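Long-range contacts in phosphodiesterase (Salpingoeca rosetta, PDB 7D7P), which is an all-helical phosphodiesterase of the HD superfamily whose model carries a zinc ion and a magnesium ion: residues A48-T53 / C70-Q75; D55-D60 / A112-H117; E64-V69 / N108-V113. All blocks are in the same frame, centred on the assembly; numbering follows the deposited sequence.

Contact 1: A48-T53 / C70-Q75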
loop_
_atom_site.group_PDB
_atom_site.type_symbol
_atom_site.label_atom_id
_atom_site.label_comp_id
_atom_site.label_asym_id
_atom_site.label_seq_id
_atom_site.Cartn_x
_atom_site.Cartn_y
_atom_site.Cartn_z
ATOM N N ALA A 48 15.765 -19.915 24.167
ATOM C CA ALA A 48 16.918 -19.455 24.931
ATOM C C ALA A 48 18.246 -19.845 24.295
ATOM O O ALA A 48 19.290 -19.350 24.732
ATOM C CB ALA A 48 16.853 -20.002 26.359
ATOM N N SER A 49 18.233 -20.707 23.284
ATOM C CA SER A 49 19.460 -21.148 22.639
ATOM C C SER A 49 20.020 -20.062 21.731
ATOM O O SER A 49 19.282 -19.251 21.165
ATOM C CB SER A 49 19.206 -22.421 21.829
ATOM O OG SER A 49 20.181 -22.591 20.813
ATOM N N SER A 50 21.350 -20.058 21.587
ATOM C CA SER A 50 21.999 -19.123 20.674
ATOM C C SER A 50 21.588 -19.357 19.225
ATOM O O SER A 50 21.803 -18.483 18.380
ATOM C CB SER A 50 23.519 -19.224 20.806
ATOM O OG SER A 50 23.976 -20.526 20.474
ATOM N N LEU A 51 21.009 -20.523 18.923
ATOM C CA LEU A 51 20.472 -20.788 17.595
ATOM C C LEU A 51 19.228 -19.959 17.299
ATOM O O LEU A 51 18.928 -19.714 16.126
ATOM C CB LEU A 51 20.152 -22.280 17.459
ATOM C CG LEU A 51 19.689 -22.814 16.101
ATOM C CD1 LEU A 51 20.829 -22.783 15.096
ATOM C CD2 LEU A 51 19.132 -24.225 16.243
ATOM N N PHE A 52 18.505 -19.518 18.327
ATOM C CA PHE A 52 17.245 -18.799 18.141
ATOM C C PHE A 52 17.541 -17.318 17.943
ATOM O O PHE A 52 17.679 -16.553 18.898
ATOM C CB PHE A 52 16.316 -19.029 19.327
ATOM C CG PHE A 52 14.863 -18.798 19.013
ATOM C CD1 PHE A 52 14.296 -17.545 19.170
ATOM C CD2 PHE A 52 14.069 -19.834 18.554
ATOM C CE1 PHE A 52 12.961 -17.329 18.877
ATOM C CE2 PHE A 52 12.734 -19.625 18.260
ATOM C CZ PHE A 52 12.179 -18.372 18.422
ATOM N N THR A 53 17.636 -16.903 16.681
ATOM C CA THR A 53 17.855 -15.497 16.354
ATOM C C THR A 53 17.224 -15.202 15.001
ATOM O O THR A 53 17.537 -15.864 14.007
ATOM C CB THR A 53 19.349 -15.146 16.348
ATOM O OG1 THR A 53 19.546 -13.878 15.708
ATOM C CG2 THR A 53 20.164 -16.213 15.626
ATOM N N CYS A 70 22.364 -26.765 10.418
ATOM C CA CYS A 70 21.370 -27.771 10.065
ATOM C C CYS A 70 21.325 -28.887 11.101
ATOM O O CYS A 70 20.243 -29.322 11.513
ATOM C CB CYS A 70 21.670 -28.339 8.677
ATOM S SG CYS A 70 21.589 -27.125 7.336
ATOM N N VAL A 71 22.494 -29.356 11.542
ATOM C CA VAL A 71 22.542 -30.413 12.548
ATOM C C VAL A 71 21.980 -29.915 13.874
ATOM O O VAL A 71 21.266 -30.643 14.574
ATOM C CB VAL A 71 23.984 -30.932 12.700
ATOM C CG1 VAL A 71 24.076 -31.918 13.859
ATOM C CG2 VAL A 71 24.456 -31.571 11.404
ATOM N N ARG A 72 22.290 -28.668 14.242
ATOM C CA ARG A 72 21.804 -28.127 15.507
ATOM C C ARG A 72 20.286 -28.001 15.515
ATOM O O ARG A 72 19.650 -28.213 16.554
ATOM C CB ARG A 72 22.450 -26.771 15.788
ATOM C CG ARG A 72 23.798 -26.857 16.473
ATOM C CD ARG A 72 24.263 -25.487 16.950
ATOM N NE ARG A 72 23.447 -24.965 18.045
ATOM C CZ ARG A 72 23.616 -23.767 18.597
ATOM N NH1 ARG A 72 24.568 -22.956 18.153
ATOM N NH2 ARG A 72 22.831 -23.373 19.590
ATOM N N VAL A 73 19.688 -27.640 14.376
ATOM C CA VAL A 73 18.231 -27.564 14.300
ATOM C C VAL A 73 17.619 -28.931 14.584
ATOM O O VAL A 73 16.690 -29.060 15.392
ATOM C CB VAL A 73 17.786 -27.022 12.931
ATOM C CG1 VAL A 73 16.283 -27.208 12.754
ATOM C CG2 VAL A 73 18.162 -25.555 12.787
ATOM N N PHE A 74 18.139 -29.973 13.926
ATOM C CA PHE A 74 17.655 -31.329 14.166
ATOM C C PHE A 74 17.906 -31.765 15.606
ATOM O O PHE A 74 17.049 -32.403 16.229
ATOM C CB PHE A 74 18.329 -32.306 13.198
ATOM C CG PHE A 74 17.698 -32.354 11.835
ATOM C CD1 PHE A 74 17.884 -31.318 10.934
ATOM C CD2 PHE A 74 16.936 -33.444 11.450
ATOM C CE1 PHE A 74 17.314 -31.364 9.677
ATOM C CE2 PHE A 74 16.361 -33.497 10.198
ATOM C CZ PHE A 74 16.550 -32.454 9.307
ATOM N N GLN A 75 19.079 -31.434 16.150
ATOM C CA GLN A 75 19.423 -31.881 17.496
ATOM C C GLN A 75 18.575 -31.177 18.550
ATOM O O GLN A 75 18.003 -31.825 19.433
ATOM C CB GLN A 75 20.911 -31.651 17.763
#
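L51 and R72 bring the backbones nearest to each other, 7.7 Å between their CA atoms, where a type I beta turn from S49 to F52 faces one side of helix 63-76. The turn is combined with an ST turn: S49 OG accepts from L51 N at 2.9 Å. The chain of R72 bends at chi3 (68°), which sets NE off the line of CB, CG and CD and helps carry the guanidinium to the turn. S50 OG then lies at the guanidinium edge, in its plane, and takes a bond from R72 NH2 of 3.2 Å with an N-H...O angle of 158°. A second, weak bond from R72 NH1 to the same oxygen, 3.4 Å long, makes a fork in which both terminal nitrogens point at one hydroxyl. Over one face of the guanidinium sits L51 CB, displaced toward the rim and 3.6 Å from NH2, so the flat group is bounded by apolar carbon as well as by oxygen. R72 NH2 also forms a salt bridge with E76 OE1, one turn on in the helix, while E76 OE2 is hydrogen-bonded to S49 OG, so one carboxylate serves both. Apart from these polar contacts, L51, which is buried, crosses V73 at about a right angle, its CD2 lying 3.8 Å from V73 CG2.

Contact 2: D55-D60 / A112-H117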
loop_
_atom_site.group_PDB
_atom_site.type_symbol
_atom_site.label_atom_id
_atom_site.label_comp_id
_atom_site.label_asym_id
_atom_site.label_seq_id
_atom_site.Cartn_x
_atom_site.Cartn_y
_atom_site.Cartn_z
ATOM N N ASP A 55 17.764 -12.654 13.247
ATOM C CA ASP A 55 18.735 -11.952 12.419
ATOM C C ASP A 55 19.641 -12.898 11.640
ATOM O O ASP A 55 20.584 -12.434 10.989
ATOM C CB ASP A 55 19.591 -11.023 13.285
ATOM C CG ASP A 55 18.821 -9.815 13.788
ATOM O OD1 ASP A 55 17.617 -9.693 13.471
ATOM O OD2 ASP A 55 19.424 -8.987 14.502
ATOM N N PHE A 56 19.375 -14.203 11.687
ATOM C CA PHE A 56 20.238 -15.175 11.026
ATOM C C PHE A 56 20.277 -14.938 9.521
ATOM O O PHE A 56 19.241 -14.736 8.880
ATOM C CB PHE A 56 19.755 -16.596 11.327
ATOM C CG PHE A 56 20.448 -17.658 10.520
ATOM C CD1 PHE A 56 21.700 -18.121 10.888
ATOM C CD2 PHE A 56 19.846 -18.191 9.391
ATOM C CE1 PHE A 56 22.340 -19.097 10.146
ATOM C CE2 PHE A 56 20.482 -19.167 8.644
ATOM C CZ PHE A 56 21.731 -19.619 9.023
ATOM N N ASP A 57 21.484 -14.971 8.960
ATOM C CA ASP A 57 21.694 -14.805 7.527
ATOM C C ASP A 57 22.775 -15.781 7.086
ATOM O O ASP A 57 23.912 -15.706 7.561
ATOM C CB ASP A 57 22.091 -13.364 7.186
ATOM C CG ASP A 57 21.985 -13.066 5.703
ATOM O OD1 ASP A 57 21.734 -14.007 4.922
ATOM O OD2 ASP A 57 22.145 -11.890 5.317
ATOM N N ALA A 58 22.418 -16.686 6.172
ATOM C CA ALA A 58 23.354 -17.706 5.712
ATOM C C ALA A 58 24.501 -17.133 4.890
ATOM O O ALA A 58 25.518 -17.813 4.714
ATOM C CB ALA A 58 22.614 -18.764 4.890
ATOM N N LEU A 59 24.364 -15.909 4.374
ATOM C CA LEU A 59 25.444 -15.320 3.587
ATOM C C LEU A 59 26.681 -15.055 4.434
ATOM O O LEU A 59 27.798 -15.035 3.906
ATOM C CB LEU A 59 24.968 -14.027 2.923
ATOM C CG LEU A 59 23.906 -14.165 1.829
ATOM C CD1 LEU A 59 23.488 -12.795 1.299
ATOM C CD2 LEU A 59 24.404 -15.056 0.694
ATOM N N ASP A 60 26.507 -14.865 5.739
ATOM C CA ASP A 60 27.608 -14.572 6.646
ATOM C C ASP A 60 28.227 -15.821 7.264
ATOM O O ASP A 60 29.135 -15.697 8.092
ATOM C CB ASP A 60 27.128 -13.630 7.758
ATOM C CG ASP A 60 26.477 -12.370 7.213
ATOM O OD1 ASP A 60 27.005 -11.804 6.232
ATOM O OD2 ASP A 60 25.438 -11.945 7.763
ATOM N N ALA A 112 18.282 -22.486 0.971
ATOM C CA ALA A 112 17.656 -23.635 1.618
ATOM C C ALA A 112 17.868 -23.604 3.128
ATOM O O ALA A 112 16.936 -23.870 3.896
ATOM C CB ALA A 112 18.205 -24.935 1.029
ATOM N N VAL A 113 19.086 -23.283 3.573
ATOM C CA VAL A 113 19.356 -23.218 5.007
ATOM C C VAL A 113 18.574 -22.077 5.646
ATOM O O VAL A 113 18.082 -22.199 6.775
ATOM C CB VAL A 113 20.869 -23.083 5.260
ATOM C CG1 VAL A 113 21.160 -23.001 6.756
ATOM C CG2 VAL A 113 21.614 -24.248 4.630
ATOM N N MET A 114 18.443 -20.954 4.932
ATOM C CA MET A 114 17.637 -19.840 5.424
ATOM C C MET A 114 16.188 -20.257 5.650
ATOM O O MET A 114 15.567 -19.864 6.644
ATOM C CB MET A 114 17.701 -18.671 4.438
ATOM C CG MET A 114 18.992 -17.875 4.493
ATOM S SD MET A 114 19.050 -16.794 5.930
ATOM C CE MET A 114 18.244 -15.321 5.299
ATOM N N VAL A 115 15.629 -21.047 4.733
ATOM C CA VAL A 115 14.242 -21.473 4.881
ATOM C C VAL A 115 14.121 -22.520 5.982
ATOM O O VAL A 115 13.131 -22.549 6.724
ATOM C CB VAL A 115 13.697 -21.980 3.533
ATOM C CG1 VAL A 115 12.295 -22.559 3.690
ATOM C CG2 VAL A 115 13.690 -20.847 2.524
ATOM N N LEU A 116 15.127 -23.387 6.116
ATOM C CA LEU A 116 15.129 -24.346 7.216
ATOM C C LEU A 116 15.176 -23.631 8.561
ATOM O O LEU A 116 14.394 -23.937 9.468
ATOM C CB LEU A 116 16.309 -25.310 7.082
ATOM C CG LEU A 116 16.581 -26.137 8.344
ATOM C CD1 LEU A 116 15.442 -27.112 8.608
ATOM C CD2 LEU A 116 17.910 -26.874 8.260
ATOM N N HIS A 117 16.087 -22.665 8.704
ATOM C CA HIS A 117 16.231 -21.969 9.979
ATOM C C HIS A 117 15.000 -21.128 10.297
ATOM O O HIS A 117 14.557 -21.079 11.451
ATOM C CB HIS A 117 17.487 -21.100 9.965
ATOM C CG HIS A 117 17.777 -20.442 11.277
ATOM N ND1 HIS A 117 17.285 -19.199 11.611
ATOM C CD2 HIS A 117 18.505 -20.857 12.341
ATOM C CE1 HIS A 117 17.698 -18.876 12.825
ATOM N NE2 HIS A 117 18.439 -19.865 13.289
#
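F56 lays its ring against H117 in a face-to-face stack, with centroids 4.2 Å apart and planes inclined by 29°. The overlap is offset: F56 CG stands over the centre of the imidazole, whereas H117 CD2 lies toward the rim of the phenyl ring. The linking CB of F56 comes closer still, 3.4 Å from H117 CE1. At the phenyl edge, near its plane, V113 CG1 meets F56 CZ at 4.1 Å. The face turned away from H117 has the backbone N of A58 above its rim, and M114 SD stands obliquely to the ring, 4.7 Å from its centroid, a Met-aromatic contact. Bends at chi2 and chi3 (-76° and -88°) fold the methionine back, and SD accepts a weak hydrogen bond from A58 N, 3.4 Å long. Its methyl CE rests 3.7 Å from D57 OD1, while M114 CG packs on A58 CB at 3.8 Å. Just after F56 the loop makes an Asx turn: D57 OD1 accepts from L59 N, met from above the carboxylate plane, as the chain enters the 3-10 segment 58-60. Outside the pair, W274 NE1 of helix 268-291 bonds the same D57 OD1, and K266 NZ bonds F56 O. H117 NE2 is hydrogen-bonded to L51 O, a bond that probably helps hold the imidazole in the rotation that stacks on F56, and H262 packs on M114, whose side chain lies about 9 Å from the zinc ion.

Contact 3: E64-V69 / N108-V113. With ZN (zinc ion), chain G.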
loop_
_atom_site.group_PDB
_atom_site.type_symbol
_atom_site.label_atom_id
_atom_site.label_comp_id
_atom_site.label_asym_id
_atom_site.label_seq_id
_atom_site.Cartn_x
_atom_site.Cartn_y
_atom_site.Cartn_z
ATOM N N GLU A 64 31.128 -24.978 6.670
ATOM C CA GLU A 64 31.042 -25.806 7.869
ATOM C C GLU A 64 30.071 -25.221 8.885
ATOM O O GLU A 64 29.421 -25.972 9.620
ATOM C CB GLU A 64 32.428 -25.975 8.491
ATOM N N ASP A 65 29.961 -23.890 8.940
ATOM C CA ASP A 65 28.978 -23.259 9.815
ATOM C C ASP A 65 27.558 -23.655 9.430
ATOM O O ASP A 65 26.723 -23.926 10.300
ATOM C CB ASP A 65 29.129 -21.738 9.769
ATOM C CG ASP A 65 30.280 -21.237 10.615
ATOM O OD1 ASP A 65 30.738 -21.983 11.505
ATOM O OD2 ASP A 65 30.722 -20.088 10.393
ATOM N N LEU A 66 27.262 -23.682 8.127
ATOM C CA LEU A 66 25.919 -24.042 7.681
ATOM C C LEU A 66 25.591 -25.487 8.029
ATOM O O LEU A 66 24.465 -25.790 8.440
ATOM C CB LEU A 66 25.782 -23.804 6.178
ATOM C CG LEU A 66 25.958 -22.354 5.717
ATOM C CD1 LEU A 66 26.129 -22.283 4.205
ATOM C CD2 LEU A 66 24.790 -21.497 6.172
ATOM N N THR A 67 26.562 -26.393 7.872
ATOM C CA THR A 67 26.359 -27.777 8.290
ATOM C C THR A 67 26.004 -27.846 9.769
ATOM O O THR A 67 25.070 -28.553 10.164
ATOM C CB THR A 67 27.614 -28.605 8.006
ATOM O OG1 THR A 67 27.953 -28.506 6.618
ATOM C CG2 THR A 67 27.379 -30.066 8.359
ATOM N N ALA A 68 26.734 -27.099 10.601
ATOM C CA ALA A 68 26.476 -27.111 12.036
ATOM C C ALA A 68 25.091 -26.562 12.355
ATOM O O ALA A 68 24.425 -27.039 13.282
ATOM C CB ALA A 68 27.554 -26.312 12.767
ATOM N N VAL A 69 24.640 -25.560 11.596
ATOM C CA VAL A 69 23.308 -25.003 11.821
ATOM C C VAL A 69 22.237 -26.047 11.539
ATOM O O VAL A 69 21.293 -26.218 12.322
ATOM C CB VAL A 69 23.101 -23.739 10.963
ATOM C CG1 VAL A 69 21.646 -23.301 11.014
ATOM C CG2 VAL A 69 24.012 -22.620 11.436
ATOM N N ASN A 108 19.934 -21.092 -4.001
ATOM C CA ASN A 108 21.128 -21.891 -3.760
ATOM C C ASN A 108 21.044 -22.600 -2.412
ATOM O O ASN A 108 20.011 -22.548 -1.735
ATOM C CB ASN A 108 22.381 -21.010 -3.828
ATOM C CG ASN A 108 22.259 -19.747 -2.984
ATOM O OD1 ASN A 108 21.829 -19.795 -1.832
ATOM N ND2 ASN A 108 22.641 -18.608 -3.558
ATOM N N TRP A 109 22.137 -23.256 -2.012
ATOM C CA TRP A 109 22.143 -24.004 -0.757
ATOM C C TRP A 109 21.938 -23.094 0.445
ATOM O O TRP A 109 21.350 -23.513 1.448
ATOM C CB TRP A 109 23.453 -24.780 -0.626
ATOM C CG TRP A 109 23.796 -25.247 0.769
ATOM C CD1 TRP A 109 24.817 -24.793 1.556
ATOM C CD2 TRP A 109 23.149 -26.288 1.516
ATOM N NE1 TRP A 109 24.838 -25.474 2.747
ATOM C CE2 TRP A 109 23.826 -26.397 2.749
ATOM C CE3 TRP A 109 22.066 -27.134 1.264
ATOM C CZ2 TRP A 109 23.448 -27.313 3.729
ATOM C CZ3 TRP A 109 21.692 -28.043 2.239
ATOM C CH2 TRP A 109 22.382 -28.126 3.456
ATOM N N ARG A 110 22.414 -21.850 0.371
ATOM C CA ARG A 110 22.237 -20.941 1.497
ATOM C C ARG A 110 20.789 -20.482 1.624
ATOM O O ARG A 110 20.318 -20.233 2.739
ATOM C CB ARG A 110 23.185 -19.753 1.361
ATOM C CG ARG A 110 24.591 -20.081 1.842
ATOM C CD ARG A 110 25.593 -18.984 1.530
ATOM N NE ARG A 110 26.843 -19.189 2.259
ATOM C CZ ARG A 110 27.784 -20.060 1.907
ATOM N NH1 ARG A 110 27.627 -20.814 0.826
ATOM N NH2 ARG A 110 28.886 -20.177 2.635
ATOM N N HIS A 111 20.065 -20.376 0.506
ATOM C CA HIS A 111 18.633 -20.100 0.582
ATOM C C HIS A 111 17.892 -21.244 1.266
ATOM O O HIS A 111 16.970 -21.013 2.057
ATOM C CB HIS A 111 18.067 -19.859 -0.818
ATOM C CG HIS A 111 16.572 -19.781 -0.863
ATOM N ND1 HIS A 111 15.852 -18.861 -0.131
ATOM C CD2 HIS A 111 15.660 -20.507 -1.552
ATOM C CE1 HIS A 111 14.563 -19.023 -0.366
ATOM N NE2 HIS A 111 14.418 -20.016 -1.224
ATOM N N ALA A 112 18.282 -22.486 0.971
ATOM C CA ALA A 112 17.656 -23.635 1.618
ATOM C C ALA A 112 17.868 -23.604 3.128
ATOM O O ALA A 112 16.936 -23.870 3.896
ATOM C CB ALA A 112 18.205 -24.935 1.029
ATOM N N VAL A 113 19.086 -23.283 3.573
ATOM C CA VAL A 113 19.356 -23.218 5.007
ATOM C C VAL A 113 18.574 -22.077 5.646
ATOM O O VAL A 113 18.082 -22.199 6.775
ATOM C CB VAL A 113 20.869 -23.083 5.260
ATOM C CG1 VAL A 113 21.160 -23.001 6.756
ATOM C CG2 VAL A 113 21.614 -24.248 4.630
HETATM ZN ZN ZN G . 12.574 -20.990 -2.077
HETATM O O HOH W 1 10.529 -21.719 -3.299
HETATM O O HOH W 2 12.368 -19.087 -3.486
#
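The first turns of helix 109-126, the helix that carries the zinc ligand H111, receive L66 of helix 63-76 among W109, R110 and V113. The two helical segments run at 29° to each other, with their axes 11.0 Å apart at closest, a separation spanned by side chains, chiefly L66. L66 CD1 stands over the centre of the R110 guanidinium, 3.6 Å from CZ, and equally close to R110 CG. R110 is extended from CG to NE, chi4 of 78° turns CZ out of that line, and the flat group lies with one face toward the methyl. The polar atoms of the group go to backbone carbonyls instead: NH2 bonds K61 O, and NE makes a weak bond to A58 O. The same methyl also meets W109 NE1 obliquely at 3.7 Å, and L66 CD2 touches V113 CG1 at 4.0 Å. The helix start is fixed by N108 as N-cap: its OD1 accepts from H111 N at 3.0 Å. From the far side of the helix H111 NE2 binds the zinc at 2.3 Å, while H111 ND1 is hydrogen-bonded to H262. H146, D147 and D260 join H111 on the metal, and two waters complete six ligands; two histidines and two aspartates around one metal are the signature of the HD superfamily.

Along the chain the six segments run 48-53, 55-60, 64-69, 70-75, 108-113 and 112-117, so contacts 1 and 2 cross, as do contacts 1 and 3. Contacts 2 and 3 end on successive, overlapping turns of helix 109-126 and have centres 7 Å apart; contact 1 lies 12 Å from contact 2 and 13 Å from contact 3, sharing helix 63-76 with the latter. All three are on the same side of the chain's centre. They interlock: A58 CB packs 3.7 Å from L66 CD2, and C70 SG lies 4.0 Å from V113 CG2. Contact 1 joins 48-53 to helix 63-76; contacts 2 and 3 set 55-60 and that helix against helix 109-126, which supplies a zinc ligand.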